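Local coordinates for protein geobacter metallireducens SMUG1 (Geobacter metallireducens, PDB 5H9I) that is a SMUG1-type member of the uracil DNA glycosylase superfamily, whose alpha/beta fold holds xanthine in a pocket, at residues A[14-18]-A[169-173]; A[22-27]-A[158-162]; A[28-32]-A[93-97]. All coordinates share one frame; numbering follows the deposited sequence.

Interaction 1 (A[14-18]-A[169-173]); sequences LAADL and ACDLA
Leu14 reaches across to helix 160-181 with both methyls. Leu14 CD1 lies 4.1 Å from Ala169 CB and also rests near the carbonyl oxygen of that residue. Leu14 CD1 is near Cys170 SG as well. The other methyl, Leu14 CD2, meets Ala173 CB at 3.9 Å. The fork is aimed this way because CG stands anti to the backbone N (chi1 177°), which swings the end of the side chain toward the partner helix. Leu18 adds its CD2, 4.1 Å from Ala169 CB. Asp17 CB lies 3.8 Å from Ala169 CB, so that methyl is met by Leu14, Leu18 and Asp17.

Polar contact passes through water. One water donates to Asp17 OD2 at 2.8 Å and to Ala169 O at 3.0 Å. The same carbonyl accepts the helix bond from Ala173 N, and the water is a second donor to it. Near the water, Asp17 and Leu172 cross at about a right angle, with OD2 beside Leu172 CD2.

This is antiparallel helix-helix packing, which lays the N-terminal helix 7-19 along helix 160-181. The short segments run at 170°, with axes 9.7 Å apart. Pro142 lies against both leucines, and Tyr140 against Cys170. None of the residues in the two segments lines the xanthine pocket.

No direct hydrogen bond joins the two segments. Cohesion rests on leucine methyls fitted against small alanine side chains, while the carboxylate of Asp17 is tied to the opposite backbone through a water at the partly exposed margin.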
# COMPACT_ATOMS: atom_id res chain seq x y z
N LEU A 14 -7.34 7.24 -9.56
CA LEU A 14 -6.89 7.76 -8.28
C LEU A 14 -5.84 8.88 -8.43
O LEU A 14 -5.88 9.87 -7.80
CB LEU A 14 -6.41 6.63 -7.38
CG LEU A 14 -5.84 7.02 -6.00
CD1 LEU A 14 -6.87 7.83 -5.18
CD2 LEU A 14 -5.37 5.75 -5.26
N ALA A 15 -4.80 8.64 -9.24
CA ALA A 15 -3.76 9.69 -9.44
C ALA A 15 -4.35 11.00 -9.96
O ALA A 15 -3.99 12.05 -9.46
CB ALA A 15 -2.67 9.17 -10.42
N ALA A 16 -5.29 10.89 -10.83
CA ALA A 16 -6.01 12.09 -11.36
C ALA A 16 -6.78 12.82 -10.26
O ALA A 16 -6.83 14.10 -10.16
CB ALA A 16 -6.94 11.73 -12.46
N ASP A 17 -7.50 12.06 -9.46
CA ASP A 17 -8.23 12.62 -8.36
C ASP A 17 -7.28 13.30 -7.40
O ASP A 17 -7.56 14.41 -6.89
CB ASP A 17 -9.02 11.55 -7.62
CG ASP A 17 -10.19 11.10 -8.35
OD1 ASP A 17 -10.63 11.91 -9.20
OD2 ASP A 17 -10.79 10.04 -8.09
N LEU A 18 -6.13 12.68 -7.08
CA LEU A 18 -5.13 13.24 -6.20
C LEU A 18 -4.47 14.54 -6.71
O LEU A 18 -4.11 15.39 -5.89
CB LEU A 18 -4.08 12.18 -5.80
CG LEU A 18 -4.75 10.98 -5.03
CD1 LEU A 18 -3.70 9.90 -4.84
CD2 LEU A 18 -5.36 11.32 -3.73
N ALA A 169 -11.20 10.46 -2.21
CA ALA A 169 -10.58 9.90 -3.42
C ALA A 169 -10.08 8.41 -3.12
O ALA A 169 -10.31 7.52 -3.93
CB ALA A 169 -9.44 10.74 -3.89
N CYS A 170 -9.40 8.26 -1.98
CA CYS A 170 -8.90 6.94 -1.58
C CYS A 170 -9.99 5.95 -1.30
O CYS A 170 -9.95 4.75 -1.68
CB CYS A 170 -7.93 7.09 -0.41
SG CYS A 170 -6.42 8.00 -0.82
N ASP A 171 -11.10 6.41 -0.68
CA ASP A 171 -12.26 5.50 -0.47
C ASP A 171 -12.88 4.99 -1.79
O ASP A 171 -13.23 3.83 -1.90
CB ASP A 171 -13.39 6.27 0.31
CG ASP A 171 -13.11 6.53 1.77
OD1 ASP A 171 -12.08 6.10 2.35
OD2 ASP A 171 -13.94 7.37 2.36
N LEU A 172 -12.98 5.93 -2.74
CA LEU A 172 -13.53 5.56 -4.03
C LEU A 172 -12.62 4.48 -4.75
O LEU A 172 -13.12 3.48 -5.24
CB LEU A 172 -13.65 6.77 -4.94
CG LEU A 172 -13.96 6.53 -6.44
CD1 LEU A 172 -15.27 5.77 -6.57
CD2 LEU A 172 -13.98 7.87 -7.14
N ALA A 173 -11.30 4.72 -4.64
CA ALA A 173 -10.37 3.76 -5.29
C ALA A 173 -10.50 2.40 -4.59
O ALA A 173 -10.39 1.36 -5.20
CB ALA A 173 -8.94 4.27 -5.24
O HOH W 1 -10.08 7.60 -6.92

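Interaction 2 (A[22-27]-A[158-162]); sequences SFSSPV and LRRGE
Glu162 OE2 accepts a short hydrogen bond from Ser24 OG, at 2.6 Å, through its syn lone pair. The other oxygen, OE1, accepts from Ser24 N at 3.1 Å. That donor comes from the syn side but lies 35° out of the carboxylate plane. One serine thus offers both its hydroxyl and its amide to one carboxylate, which should limit rotation of that group. Beyond CG the Glu162 chain is extended (chi2 171°), and this carries the carboxylate across to the loop.

Arg159 makes the second link. Its NH2 donates to Ser25 O at 2.9 Å, with an almost straight N-H...O angle of 175°. The oxygen lies at the edge of the guanidinium, near its plane. A water also joins Ser22 O to Glu162 O, and it lies above one face of the Phe23 ring, toward its rim.

Beside these bonds, the apolar side chains pack. Val27 CG2 meets Leu158 CD2 at 3.5 Å. The other methyl of Leu158, CD1, lies 4.1 Å from Phe23 CE1. Ile153 of strand 152-153 touches both Val27 and Leu158, and Phe145 meets the Phe23 ring edge-to-face.

Arg159 is the N-cap residue of helix 160-181, and Glu162 lies in its first turn. This is a helix N-terminus whose side chains bind backbone groups and a serine hydroxyl of a loop, here the connection from helix 7-19 to strand 29-31.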
# COMPACT_ATOMS: atom_id res chain seq x y z
N SER A 22 -5.02 19.87 -2.76
CA SER A 22 -3.98 20.72 -2.23
C SER A 22 -3.71 20.38 -0.80
O SER A 22 -4.63 20.04 -0.06
CB SER A 22 -4.39 22.23 -2.31
OG SER A 22 -4.52 22.58 -3.67
N PHE A 23 -2.44 20.49 -0.43
CA PHE A 23 -2.00 20.27 0.92
C PHE A 23 -1.11 21.43 1.33
O PHE A 23 -0.36 21.93 0.52
CB PHE A 23 -1.25 18.95 1.06
CG PHE A 23 -2.06 17.77 0.57
CD1 PHE A 23 -2.91 17.11 1.45
CD2 PHE A 23 -1.98 17.35 -0.78
CE1 PHE A 23 -3.68 16.06 1.02
CE2 PHE A 23 -2.72 16.25 -1.19
CZ PHE A 23 -3.59 15.65 -0.30
N SER A 24 -1.19 21.81 2.58
CA SER A 24 -0.41 22.96 3.07
C SER A 24 0.23 22.62 4.37
O SER A 24 0.08 21.51 4.88
CB SER A 24 -1.28 24.19 3.19
OG SER A 24 -2.42 23.94 3.98
N SER A 25 0.98 23.59 4.90
CA SER A 25 1.77 23.40 6.09
C SER A 25 0.92 22.66 7.16
O SER A 25 -0.26 22.94 7.28
CB SER A 25 2.29 24.79 6.60
OG SER A 25 3.52 24.68 7.29
N PRO A 26 1.50 21.66 7.90
CA PRO A 26 2.92 21.42 7.79
C PRO A 26 3.38 20.51 6.61
O PRO A 26 4.56 20.15 6.55
CB PRO A 26 3.22 20.66 9.06
CG PRO A 26 2.08 19.76 9.16
CD PRO A 26 0.89 20.57 8.68
N VAL A 27 2.48 20.16 5.71
CA VAL A 27 2.95 19.51 4.44
C VAL A 27 3.71 20.48 3.57
O VAL A 27 3.17 21.50 3.17
CB VAL A 27 1.76 18.93 3.63
CG1 VAL A 27 2.24 18.17 2.38
CG2 VAL A 27 0.87 18.01 4.49
N LEU A 158 -3.02 15.01 8.93
CA LEU A 158 -3.38 16.11 8.05
C LEU A 158 -4.56 16.90 8.62
O LEU A 158 -5.44 16.34 9.28
CB LEU A 158 -3.79 15.62 6.64
CG LEU A 158 -2.69 14.79 5.90
CD1 LEU A 158 -3.18 14.14 4.61
CD2 LEU A 158 -1.44 15.57 5.62
N ARG A 159 -4.64 18.17 8.25
CA ARG A 159 -5.74 19.01 8.77
C ARG A 159 -7.03 18.48 8.13
O ARG A 159 -7.00 18.06 6.98
CB ARG A 159 -5.49 20.49 8.45
CG ARG A 159 -5.48 20.89 6.98
CD ARG A 159 -5.26 22.39 6.74
NE ARG A 159 -3.96 22.85 7.27
CZ ARG A 159 -3.78 23.56 8.39
NH1 ARG A 159 -4.82 23.97 9.13
NH2 ARG A 159 -2.54 23.89 8.76
N ARG A 160 -8.12 18.45 8.89
CA ARG A 160 -9.38 17.85 8.44
C ARG A 160 -9.78 18.29 7.05
O ARG A 160 -10.26 17.48 6.27
CB ARG A 160 -10.52 18.18 9.41
N GLY A 161 -9.58 19.57 6.71
CA GLY A 161 -10.04 20.14 5.45
C GLY A 161 -9.38 19.53 4.23
O GLY A 161 -9.93 19.52 3.13
N GLU A 162 -8.15 19.08 4.44
CA GLU A 162 -7.34 18.48 3.40
C GLU A 162 -7.50 16.93 3.44
O GLU A 162 -7.42 16.27 2.40
CB GLU A 162 -5.89 18.93 3.58
CG GLU A 162 -5.73 20.38 3.15
CD GLU A 162 -4.37 21.03 3.48
OE1 GLU A 162 -3.49 20.35 4.06
OE2 GLU A 162 -4.22 22.25 3.16
O HOH W 2 -6.63 17.89 0.03

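Interaction 3 (A[28-32]-A[93-97]); sequences AHVYN and PAGEH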
# COMPACT_ATOMS: atom_id res chain seq x y z
N ALA A 28 4.96 20.16 3.27
CA ALA A 28 5.73 20.88 2.27
C ALA A 28 5.95 20.11 1.00
O ALA A 28 6.23 20.72 -0.02
CB ALA A 28 7.07 21.30 2.82
N HIS A 29 5.94 18.75 1.05
CA HIS A 29 6.27 17.97 -0.12
C HIS A 29 5.26 16.78 -0.16
O HIS A 29 4.94 16.22 0.88
CB HIS A 29 7.61 17.30 -0.02
CG HIS A 29 8.69 18.28 0.18
ND1 HIS A 29 9.35 18.83 -0.90
CD2 HIS A 29 9.24 18.84 1.29
CE1 HIS A 29 10.25 19.70 -0.47
NE2 HIS A 29 10.17 19.75 0.85
N VAL A 30 4.87 16.46 -1.37
CA VAL A 30 3.97 15.33 -1.60
C VAL A 30 4.58 14.49 -2.70
O VAL A 30 4.79 14.99 -3.81
CB VAL A 30 2.56 15.80 -1.98
CG1 VAL A 30 1.63 14.62 -2.28
CG2 VAL A 30 1.94 16.64 -0.89
N TYR A 31 4.85 13.21 -2.43
CA TYR A 31 5.36 12.29 -3.42
C TYR A 31 4.24 11.35 -3.91
O TYR A 31 3.57 10.81 -3.14
CB TYR A 31 6.43 11.37 -2.83
CG TYR A 31 7.78 11.94 -2.39
CD1 TYR A 31 8.03 13.28 -2.34
CD2 TYR A 31 8.77 11.10 -2.03
CE1 TYR A 31 9.26 13.75 -1.93
CE2 TYR A 31 10.00 11.55 -1.62
CZ TYR A 31 10.24 12.88 -1.58
OH TYR A 31 11.45 13.32 -1.18
N ASN A 32 4.13 11.16 -5.21
CA ASN A 32 3.14 10.24 -5.81
C ASN A 32 3.80 9.19 -6.72
O ASN A 32 4.04 9.38 -7.92
CB ASN A 32 2.11 11.01 -6.57
CG ASN A 32 0.98 10.14 -7.01
OD1 ASN A 32 1.02 8.91 -6.79
ND2 ASN A 32 -0.08 10.81 -7.49
N PRO A 93 10.54 12.47 -7.75
CA PRO A 93 9.36 13.30 -7.64
C PRO A 93 9.73 14.84 -7.75
O PRO A 93 10.77 15.24 -7.21
CB PRO A 93 8.81 13.03 -6.24
CG PRO A 93 9.98 12.48 -5.48
CD PRO A 93 10.90 11.81 -6.47
N ALA A 94 8.78 15.62 -8.20
CA ALA A 94 8.96 17.06 -8.25
C ALA A 94 9.17 17.55 -6.87
O ALA A 94 8.41 17.20 -5.94
CB ALA A 94 7.79 17.68 -8.92
N GLY A 95 10.22 18.35 -6.67
CA GLY A 95 10.47 18.80 -5.29
C GLY A 95 10.94 17.79 -4.29
O GLY A 95 10.83 18.06 -3.10
N GLU A 96 11.51 16.65 -4.76
CA GLU A 96 12.11 15.65 -3.91
C GLU A 96 12.88 16.32 -2.79
O GLU A 96 13.62 17.25 -3.06
CB GLU A 96 13.10 14.87 -4.78
CG GLU A 96 13.86 13.80 -4.09
CD GLU A 96 14.98 13.29 -4.90
OE1 GLU A 96 15.93 14.12 -5.21
OE2 GLU A 96 15.08 12.10 -5.26
N HIS A 97 12.76 15.85 -1.54
CA HIS A 97 13.52 16.40 -0.42
C HIS A 97 14.82 15.69 -0.27
O HIS A 97 14.90 14.48 -0.30
CB HIS A 97 12.69 16.26 0.83
CG HIS A 97 13.20 17.07 1.98
ND1 HIS A 97 14.34 16.72 2.65
CD2 HIS A 97 12.77 18.22 2.52
CE1 HIS A 97 14.62 17.66 3.56
NE2 HIS A 97 13.65 18.55 3.53
O HOH W 3 6.22 15.42 -6.09
O HOH W 4 7.07 18.07 -3.54
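Two histidines meet at nearly a right angle: the edge of the His97 ring points toward the face of His29. Their planes stand at 88° and their centroids are 5.2 Å apart, an offset edge-to-face pair. The closest approach is from His97 CD2 to His29 NE2, 3.4 Å. His97 CB lies over the centre of the same His29 ring as a CH-pi contact. On its other nitrogen, His29 ND1 makes a weak, bent hydrogen bond to Gly95 O at 2.8 Å. His97 is also held outside the pair, by Lys99 N at ND1 and Ala148 O at NE2.

Tyr31 is gripped along its length. Pro93 CG sits over the centre of the ring, 3.6 Å from the centroid and only 4° off the normal. At the far end the hydroxyl of Tyr31 accepts from His97 N at 2.9 Å, with an angle of 160°. The same OH is hydrogen-bonded to Lys100 O. With CG anti to the carbonyl carbon, the Tyr31 side chain reaches toward the turn.

Residues 93-96 form a type II turn, closed by Glu96 N to Pro93 O, with Gly95 at positive phi. Two waters fill in between the backbones. One donates to Val30 O at 2.7 Å and also to Ala94 O; the other donates to Ala94 O and is only weakly bound by Val30 N.

The contact thus attaches a long loop to edge strand 29-31 mostly by side chains and water. No backbone-to-backbone hydrogen bond joins the two segments; strand 29-31 bonds instead to strand 144-146 of its antiparallel sheet. Aromatic faces and one tyrosine hydroxyl do much of the holding.

How the interactions relate
From the N terminus, helix 7-19 comes first and pairs with helix 160-181 in interaction 1, closing the widest loop of the three. The chain then passes through 22-27, where interaction 2 ties the loop to the start of that same helix 160-181. Strand 29-31 follows directly, and interaction 3 joins it to the loop before helix 112-125. The closures nest: interaction 3 lies within interaction 2, and interaction 2 within interaction 1; none cross. Light packing joins interaction 3 to the other two: Ala15 CB lies 4.2 Å from Asn32 ND2, and Phe23 CD2 lies 4.0 Å from Val30 CG2. The three contacts together fasten the N-terminal part to helix 160-181 and to the 93-97 loop.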